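Local coordinates for solute-binding protein (Thermoactinomyces vulgaris, PDB 2ZYO), which binds cyclodextrins and linear maltodextrins such as maltotetraose, and probably presents them to a membrane transporter for uptake, at residues Ala187-Gln192 and Pro351-Met356; Gly202-Glu207 and Ala380-Val385; Lys273-Phe278 and Ala341-Lys346. All blocks are in the same frame, centred on the assembly; numbering follows the deposited sequence.

Contact 1: Ala187-Gln192 and Pro351-Met356; sequences AVFKEQ and PSIPEM
The start of the beta hairpin formed by strands 189-192 and 195-201 meets the loop between strand 348-349 and helix 360-371 through the ring of Phe-189, which lies among Pro-351, Ile-353, Glu-355 and Met-356. Its CB points toward the loop, and CG is set anti to the carbonyl carbon (chi1 -60°), beside the backbone N. Ile-353 meets the ring tip to tip: its CD1 methyl sits over the centre of one face, 3.8 Å from the centroid of the Phe-189 ring and 13° off the ring normal, a well-formed CH-pi contact. Pro-351 lies at the rim instead, its CB close to the ring plane and 4.4 Å from Phe-189 CD2. At the outer end of the ring, the Glu-355 side chain crosses at about a right angle, its CB 4.0 Å from Phe-189 CZ.

This loop leads into helix 360-371, whose Trp-360 and Asn-364 line the glycan pocket, and the side chain of Met-356 itself is about 7 Å from a bound glucose unit. The Met-356 chain, bent at chi2, brings SD to 3.8 Å from Phe-189 CE2. This is a Met-aromatic contact of oblique geometry, the sulfur standing 69° off the ring normal. The same sulfur meets Val-188 CG1 at 3.7 Å and thus bridges two consecutive residues of the hairpin side. Val-188 CB is also 4.5 Å from Pro-351 CG, a looser approach. No hydrogen bond joins the two segments. Ile-201, from the partner strand of the hairpin, and Val-359, just before helix 360-371, add further apolar contacts to the Phe-189 ring, while the side chain of Glu-355 touches Lys-396 near the C terminus.

Contact 2: Gly202-Glu207 and Ala380-Val385; sequences GLNSPE and ALNDAV
Asn-204 meets both Asn-382 and Val-385 of helix 377-394. Its CB approaches the two together, 3.5 Å from Asn-382 OD1 and 3.7 Å from Val-385 CG2. CG lies between the backbone N and the carbonyl carbon of its own residue (chi1 67°), 3.8 Å from Val-385 CG2, and the Asn-204 side chain crosses that of Val-385 at about a right angle. At the tip the two branches differ: OD1 rests 3.7 Å from both Val-385 CG1 and Val-385 CG2, whereas ND2 donates a nearly straight hydrogen bond to Asn-382 OD1, at 3.2 Å with an angle of 164° at the hydrogen. The acceptor lies in the amide plane of Asn-204, although the two amide planes stand 82° apart.

Deeper in, Leu-203 CB packs on Val-385 CG2 at 4.0 Å, and Leu-203 O faces the side chain of Leu-381, with CD2 of Leu-381 3.3 Å away. Leu-381 also packs on Ala-208, Val-209 and Met-212 of helix 206-220, the helix that Ser-205 caps at its N terminus. The contact therefore joins the turn before one helix to the flank of another. Its one cross-segment hydrogen bond lies at the partly exposed rim, while Leu-203 O is buried against Leu-381 carbons with no polar partner in the model, which is likely to carry a desolvation cost.

Contact 3: Lys273-Phe278 and Ala341-Lys346; sequences KDAQTF and AKQASK
Gln-343 NE2 donates to Ala-275 O at 2.9 Å, with 152° at the hydrogen. The carbonyl oxygen lies in the amide plane of Gln-343, but the donor stands well above the plane of the carbonyl. A second, weak bond runs from Gln-343 NE2 to Thr-277 OG1 at 3.3 Å; that hydroxyl is also hydrogen-bonded to Ser-130 OG. With Gln-343 OE1 taking the backbone N-H of Leu-267, both ends of the amide are engaged and its rotation is fixed. An alanine in place of Gln-343 would probably leave Ala-275 O and the Leu-267 N-H without these partners and open a gap beside Thr-277 CG2.

Further out, Lys-346 O receives a CA-H...O contact from Gln-276 CA at 3.6 Å. The Lys-346 side chain runs past Asp-274, its CD 3.6 Å from Asp-274 CG, yet the charges do not meet: Lys-346 NZ is 5.2 Å from Asp-274 OD1. Bent at chi4, the ammonium instead reaches back to Lys-342 O, which Ser-345 OG approaches from the opposite face.

The contact joins the C-terminal part of helix 338-344 and the residues after it to the lead-in of strand 278-287, beside which strand 348-349 then runs parallel. Strand 278-287 also pairs antiparallel with 120-136, an arrangement consistent with the strands that pass between the lobes in this family of two-lobed binding proteins.

How the contacts relate
From the N terminus, the chain first supplies the hairpin segment 187-192 and then 202-207; both pair with segments more than 150 residues later. Contact 3 closes first, when 341-346 returns to 273-278, nested inside the loops of the other two. Contact 1 closes next and contact 2 last, so these two cross. They also touch, with a probable hydrogen bond from Gly-202 N to Val-188 O. Phe-278 packs on Pro-351 and Val-188, whereas contacts 2 and 3 stay about 8 Å apart at their nearest atoms. Contact 1 ties the hairpin to the loop before helix 360-371, contact 2 the turn after it to helix 377-394, and contact 3 helix 338-344 to the lead-in of strand 278-287.

Contact 1: Ala187-Gln192 and Pro351-Met356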
# COMPACT_ATOMS: atom_id res chain seq x y z
N ALA A 187 -9.94 -8.96 -11.81
CA ALA A 187 -10.08 -8.63 -10.39
C ALA A 187 -9.59 -9.80 -9.54
O ALA A 187 -9.56 -10.94 -10.00
CB ALA A 187 -11.53 -8.31 -10.07
N VAL A 188 -9.19 -9.52 -8.30
CA VAL A 188 -8.83 -10.57 -7.36
C VAL A 188 -10.10 -11.26 -6.85
O VAL A 188 -10.27 -12.47 -7.05
CB VAL A 188 -8.00 -10.05 -6.16
CG1 VAL A 188 -7.52 -11.21 -5.30
CG2 VAL A 188 -6.80 -9.22 -6.64
N PHE A 189 -10.97 -10.49 -6.20
CA PHE A 189 -12.28 -10.96 -5.77
C PHE A 189 -13.35 -10.10 -6.42
O PHE A 189 -13.15 -8.90 -6.62
CB PHE A 189 -12.43 -10.87 -4.25
CG PHE A 189 -11.42 -11.68 -3.48
CD1 PHE A 189 -11.55 -13.06 -3.35
CD2 PHE A 189 -10.34 -11.05 -2.85
CE1 PHE A 189 -10.63 -13.80 -2.63
CE2 PHE A 189 -9.41 -11.79 -2.13
CZ PHE A 189 -9.55 -13.17 -2.02
N LYS A 190 -14.49 -10.70 -6.75
CA LYS A 190 -15.62 -9.95 -7.28
C LYS A 190 -16.17 -9.00 -6.23
O LYS A 190 -16.51 -9.42 -5.12
CB LYS A 190 -16.72 -10.89 -7.79
CG LYS A 190 -18.01 -10.19 -8.26
CD LYS A 190 -17.78 -9.31 -9.48
CE LYS A 190 -19.09 -8.72 -10.00
NZ LYS A 190 -19.79 -7.88 -8.99
N GLU A 191 -16.23 -7.72 -6.58
CA GLU A 191 -16.71 -6.68 -5.68
C GLU A 191 -18.17 -6.34 -5.96
O GLU A 191 -18.57 -6.17 -7.11
CB GLU A 191 -15.84 -5.42 -5.79
CG GLU A 191 -16.09 -4.38 -4.70
CD GLU A 191 -15.07 -3.25 -4.72
OE1 GLU A 191 -13.85 -3.54 -4.71
OE2 GLU A 191 -15.48 -2.08 -4.73
N GLN A 192 -18.95 -6.24 -4.88
CA GLN A 192 -20.35 -5.83 -4.96
C GLN A 192 -20.69 -4.91 -3.80
O GLN A 192 -20.80 -5.35 -2.65
CB GLN A 192 -21.27 -7.06 -4.98
CG GLN A 192 -22.77 -6.75 -5.07
CD GLN A 192 -23.17 -6.10 -6.39
OE1 GLN A 192 -22.96 -4.91 -6.60
NE2 GLN A 192 -23.77 -6.89 -7.28
N PRO A 351 -7.15 -5.48 -1.35
CA PRO A 351 -8.22 -6.16 -0.62
C PRO A 351 -7.85 -6.36 0.85
O PRO A 351 -6.71 -6.74 1.15
CB PRO A 351 -8.33 -7.50 -1.34
CG PRO A 351 -7.90 -7.19 -2.74
CD PRO A 351 -6.79 -6.20 -2.58
N SER A 352 -8.79 -6.10 1.74
CA SER A 352 -8.53 -6.16 3.18
C SER A 352 -9.22 -7.34 3.86
O SER A 352 -9.06 -7.53 5.07
CB SER A 352 -8.95 -4.85 3.85
OG SER A 352 -10.33 -4.59 3.64
N ILE A 353 -9.96 -8.13 3.10
CA ILE A 353 -10.61 -9.34 3.64
C ILE A 353 -9.55 -10.38 4.02
O ILE A 353 -8.49 -10.44 3.38
CB ILE A 353 -11.69 -9.92 2.69
CG1 ILE A 353 -11.07 -10.42 1.37
CG2 ILE A 353 -12.79 -8.89 2.43
CD1 ILE A 353 -11.99 -11.34 0.57
N PRO A 354 -9.81 -11.20 5.07
CA PRO A 354 -8.82 -12.17 5.52
C PRO A 354 -8.33 -13.11 4.42
O PRO A 354 -7.17 -13.51 4.41
CB PRO A 354 -9.56 -12.96 6.60
CG PRO A 354 -10.59 -12.01 7.11
CD PRO A 354 -11.03 -11.24 5.90
N GLU A 355 -9.22 -13.44 3.49
CA GLU A 355 -8.92 -14.37 2.40
C GLU A 355 -7.79 -13.91 1.46
O GLU A 355 -7.14 -14.73 0.83
CB GLU A 355 -10.18 -14.69 1.60
CG GLU A 355 -11.20 -15.53 2.37
CD GLU A 355 -12.08 -14.72 3.32
OE1 GLU A 355 -12.06 -13.47 3.26
OE2 GLU A 355 -12.79 -15.35 4.13
N MET A 356 -7.56 -12.60 1.39
CA MET A 356 -6.46 -12.07 0.58
C MET A 356 -5.10 -12.58 1.07
O MET A 356 -4.17 -12.74 0.28
CB MET A 356 -6.48 -10.54 0.54
CG MET A 356 -5.49 -9.93 -0.45
SD MET A 356 -5.85 -10.38 -2.16
CE MET A 356 -4.33 -9.92 -2.98

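Contact 2: Gly202-Glu207 and Ala380-Val385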
# COMPACT_ATOMS: atom_id res chain seq x y z
N GLY A 202 -11.29 -13.97 -9.29
CA GLY A 202 -11.22 -13.63 -10.71
C GLY A 202 -9.88 -13.87 -11.37
O GLY A 202 -9.66 -13.47 -12.51
N LEU A 203 -8.98 -14.55 -10.67
CA LEU A 203 -7.60 -14.68 -11.12
C LEU A 203 -7.33 -15.80 -12.14
O LEU A 203 -6.19 -15.98 -12.58
CB LEU A 203 -6.63 -14.75 -9.93
CG LEU A 203 -6.50 -13.46 -9.10
CD1 LEU A 203 -5.54 -13.66 -7.95
CD2 LEU A 203 -6.07 -12.27 -9.96
N ASN A 204 -8.37 -16.54 -12.52
CA ASN A 204 -8.25 -17.45 -13.67
C ASN A 204 -9.29 -17.17 -14.77
O ASN A 204 -9.62 -18.04 -15.58
CB ASN A 204 -8.24 -18.93 -13.24
CG ASN A 204 -9.55 -19.39 -12.65
OD1 ASN A 204 -10.25 -18.64 -11.97
ND2 ASN A 204 -9.89 -20.66 -12.89
N SER A 205 -9.78 -15.93 -14.78
CA SER A 205 -10.68 -15.43 -15.82
C SER A 205 -9.90 -15.22 -17.12
O SER A 205 -8.67 -15.14 -17.09
CB SER A 205 -11.31 -14.11 -15.38
OG SER A 205 -10.33 -13.09 -15.33
N PRO A 206 -10.61 -15.12 -18.27
CA PRO A 206 -9.91 -14.79 -19.52
C PRO A 206 -9.13 -13.48 -19.40
O PRO A 206 -8.02 -13.37 -19.93
CB PRO A 206 -11.05 -14.64 -20.53
CG PRO A 206 -12.15 -15.46 -19.98
CD PRO A 206 -12.05 -15.33 -18.49
N GLU A 207 -9.70 -12.51 -18.68
CA GLU A 207 -9.02 -11.24 -18.41
C GLU A 207 -7.70 -11.46 -17.68
O GLU A 207 -6.69 -10.84 -18.01
CB GLU A 207 -9.93 -10.32 -17.58
CG GLU A 207 -11.15 -9.78 -18.32
CD GLU A 207 -12.35 -10.72 -18.31
OE1 GLU A 207 -12.24 -11.87 -17.83
OE2 GLU A 207 -13.43 -10.30 -18.79
N ALA A 380 -0.94 -22.15 -15.07
CA ALA A 380 -0.43 -21.61 -13.81
C ALA A 380 -1.54 -20.93 -13.00
O ALA A 380 -1.61 -21.10 -11.78
CB ALA A 380 0.72 -20.65 -14.06
N LEU A 381 -2.39 -20.17 -13.68
CA LEU A 381 -3.49 -19.47 -13.02
C LEU A 381 -4.56 -20.43 -12.51
O LEU A 381 -5.07 -20.26 -11.41
CB LEU A 381 -4.11 -18.41 -13.94
CG LEU A 381 -3.27 -17.17 -14.26
CD1 LEU A 381 -3.99 -16.31 -15.28
CD2 LEU A 381 -2.93 -16.36 -13.01
N ASN A 382 -4.89 -21.44 -13.32
CA ASN A 382 -5.84 -22.47 -12.91
C ASN A 382 -5.38 -23.19 -11.66
O ASN A 382 -6.16 -23.40 -10.73
CB ASN A 382 -6.08 -23.47 -14.05
CG ASN A 382 -7.06 -22.95 -15.09
OD1 ASN A 382 -7.77 -21.96 -14.86
ND2 ASN A 382 -7.12 -23.62 -16.23
N ASP A 383 -4.09 -23.56 -11.63
CA ASP A 383 -3.49 -24.20 -10.47
C ASP A 383 -3.48 -23.30 -9.24
O ASP A 383 -3.79 -23.74 -8.14
CB ASP A 383 -2.06 -24.65 -10.78
CG ASP A 383 -2.01 -25.86 -11.71
OD1 ASP A 383 -3.08 -26.41 -12.05
OD2 ASP A 383 -0.89 -26.25 -12.09
N ALA A 384 -3.13 -22.03 -9.45
CA ALA A 384 -3.06 -21.05 -8.36
C ALA A 384 -4.41 -20.82 -7.69
O ALA A 384 -4.50 -20.79 -6.47
CB ALA A 384 -2.47 -19.73 -8.85
N VAL A 385 -5.45 -20.68 -8.51
CA VAL A 385 -6.81 -20.45 -8.00
C VAL A 385 -7.32 -21.66 -7.22
O VAL A 385 -7.92 -21.51 -6.16
CB VAL A 385 -7.78 -20.01 -9.12
CG1 VAL A 385 -9.23 -20.03 -8.64
CG2 VAL A 385 -7.42 -18.61 -9.61

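Contact 3: Lys273-Phe278 and Ala341-Lys346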
# COMPACT_ATOMS: atom_id res chain seq x y z
N LYS A 273 -6.01 3.69 -21.03
CA LYS A 273 -6.44 4.26 -19.75
C LYS A 273 -5.30 4.45 -18.77
O LYS A 273 -4.20 3.93 -18.97
CB LYS A 273 -7.51 3.37 -19.10
CG LYS A 273 -8.87 3.38 -19.79
CD LYS A 273 -9.93 2.71 -18.92
CE LYS A 273 -9.60 1.25 -18.62
NZ LYS A 273 -10.59 0.60 -17.72
N ASP A 274 -5.57 5.19 -17.69
CA ASP A 274 -4.63 5.32 -16.58
C ASP A 274 -4.33 3.94 -16.01
O ASP A 274 -5.23 3.10 -15.89
CB ASP A 274 -5.22 6.19 -15.47
CG ASP A 274 -5.41 7.64 -15.89
OD1 ASP A 274 -4.48 8.23 -16.48
OD2 ASP A 274 -6.50 8.19 -15.61
N ALA A 275 -3.07 3.70 -15.67
CA ALA A 275 -2.68 2.46 -15.00
C ALA A 275 -3.28 2.43 -13.60
O ALA A 275 -3.33 3.45 -12.91
CB ALA A 275 -1.17 2.33 -14.94
N GLN A 276 -3.76 1.25 -13.20
CA GLN A 276 -4.37 1.05 -11.90
C GLN A 276 -3.47 0.19 -11.03
O GLN A 276 -3.31 -1.00 -11.28
CB GLN A 276 -5.74 0.38 -12.03
CG GLN A 276 -6.77 1.17 -12.81
CD GLN A 276 -8.07 0.40 -12.96
OE1 GLN A 276 -8.83 0.26 -12.00
NE2 GLN A 276 -8.33 -0.10 -14.16
N THR A 277 -2.90 0.81 -10.01
CA THR A 277 -2.02 0.12 -9.08
C THR A 277 -2.76 -0.15 -7.78
O THR A 277 -3.82 0.44 -7.52
CB THR A 277 -0.78 0.97 -8.76
OG1 THR A 277 -1.19 2.29 -8.38
CG2 THR A 277 0.12 1.07 -9.98
N PHE A 278 -2.22 -1.05 -6.96
CA PHE A 278 -2.67 -1.18 -5.59
C PHE A 278 -2.24 0.06 -4.81
O PHE A 278 -1.16 0.62 -5.06
CB PHE A 278 -2.04 -2.40 -4.92
CG PHE A 278 -2.72 -3.71 -5.25
CD1 PHE A 278 -4.11 -3.82 -5.23
CD2 PHE A 278 -1.96 -4.84 -5.53
CE1 PHE A 278 -4.73 -5.04 -5.51
CE2 PHE A 278 -2.57 -6.06 -5.81
CZ PHE A 278 -3.95 -6.16 -5.80
N ALA A 341 2.02 10.33 -5.77
CA ALA A 341 0.69 10.84 -5.43
C ALA A 341 -0.25 10.78 -6.63
O ALA A 341 -1.41 10.38 -6.49
CB ALA A 341 0.79 12.25 -4.88
N LYS A 342 0.26 11.18 -7.80
CA LYS A 342 -0.50 11.11 -9.05
C LYS A 342 -0.95 9.68 -9.33
O LYS A 342 -2.12 9.44 -9.65
CB LYS A 342 0.31 11.65 -10.23
CG LYS A 342 0.43 13.17 -10.29
CD LYS A 342 1.02 13.63 -11.61
CE LYS A 342 2.53 13.44 -11.67
NZ LYS A 342 3.11 13.87 -12.98
N GLN A 343 -0.02 8.73 -9.21
CA GLN A 343 -0.33 7.32 -9.45
C GLN A 343 -1.29 6.77 -8.39
O GLN A 343 -2.21 6.01 -8.72
CB GLN A 343 0.95 6.48 -9.51
CG GLN A 343 0.71 5.01 -9.88
CD GLN A 343 -0.04 4.85 -11.19
OE1 GLN A 343 0.39 5.34 -12.23
NE2 GLN A 343 -1.17 4.15 -11.15
N ALA A 344 -1.08 7.17 -7.14
CA ALA A 344 -1.94 6.73 -6.03
C ALA A 344 -3.39 7.17 -6.24
O ALA A 344 -4.32 6.48 -5.81
CB ALA A 344 -1.41 7.24 -4.70
N SER A 345 -3.57 8.31 -6.90
CA SER A 345 -4.91 8.86 -7.17
C SER A 345 -5.66 8.06 -8.24
O SER A 345 -6.85 8.27 -8.47
CB SER A 345 -4.81 10.34 -7.59
OG SER A 345 -4.34 10.47 -8.92
N LYS A 346 -4.95 7.13 -8.88
CA LYS A 346 -5.52 6.31 -9.93
C LYS A 346 -5.52 4.83 -9.54
O LYS A 346 -5.81 3.95 -10.36
CB LYS A 346 -4.76 6.55 -11.24
CG LYS A 346 -4.98 7.94 -11.82
CD LYS A 346 -3.85 8.37 -12.73
CE LYS A 346 -4.01 9.81 -13.17
NZ LYS A 346 -3.80 10.77 -12.05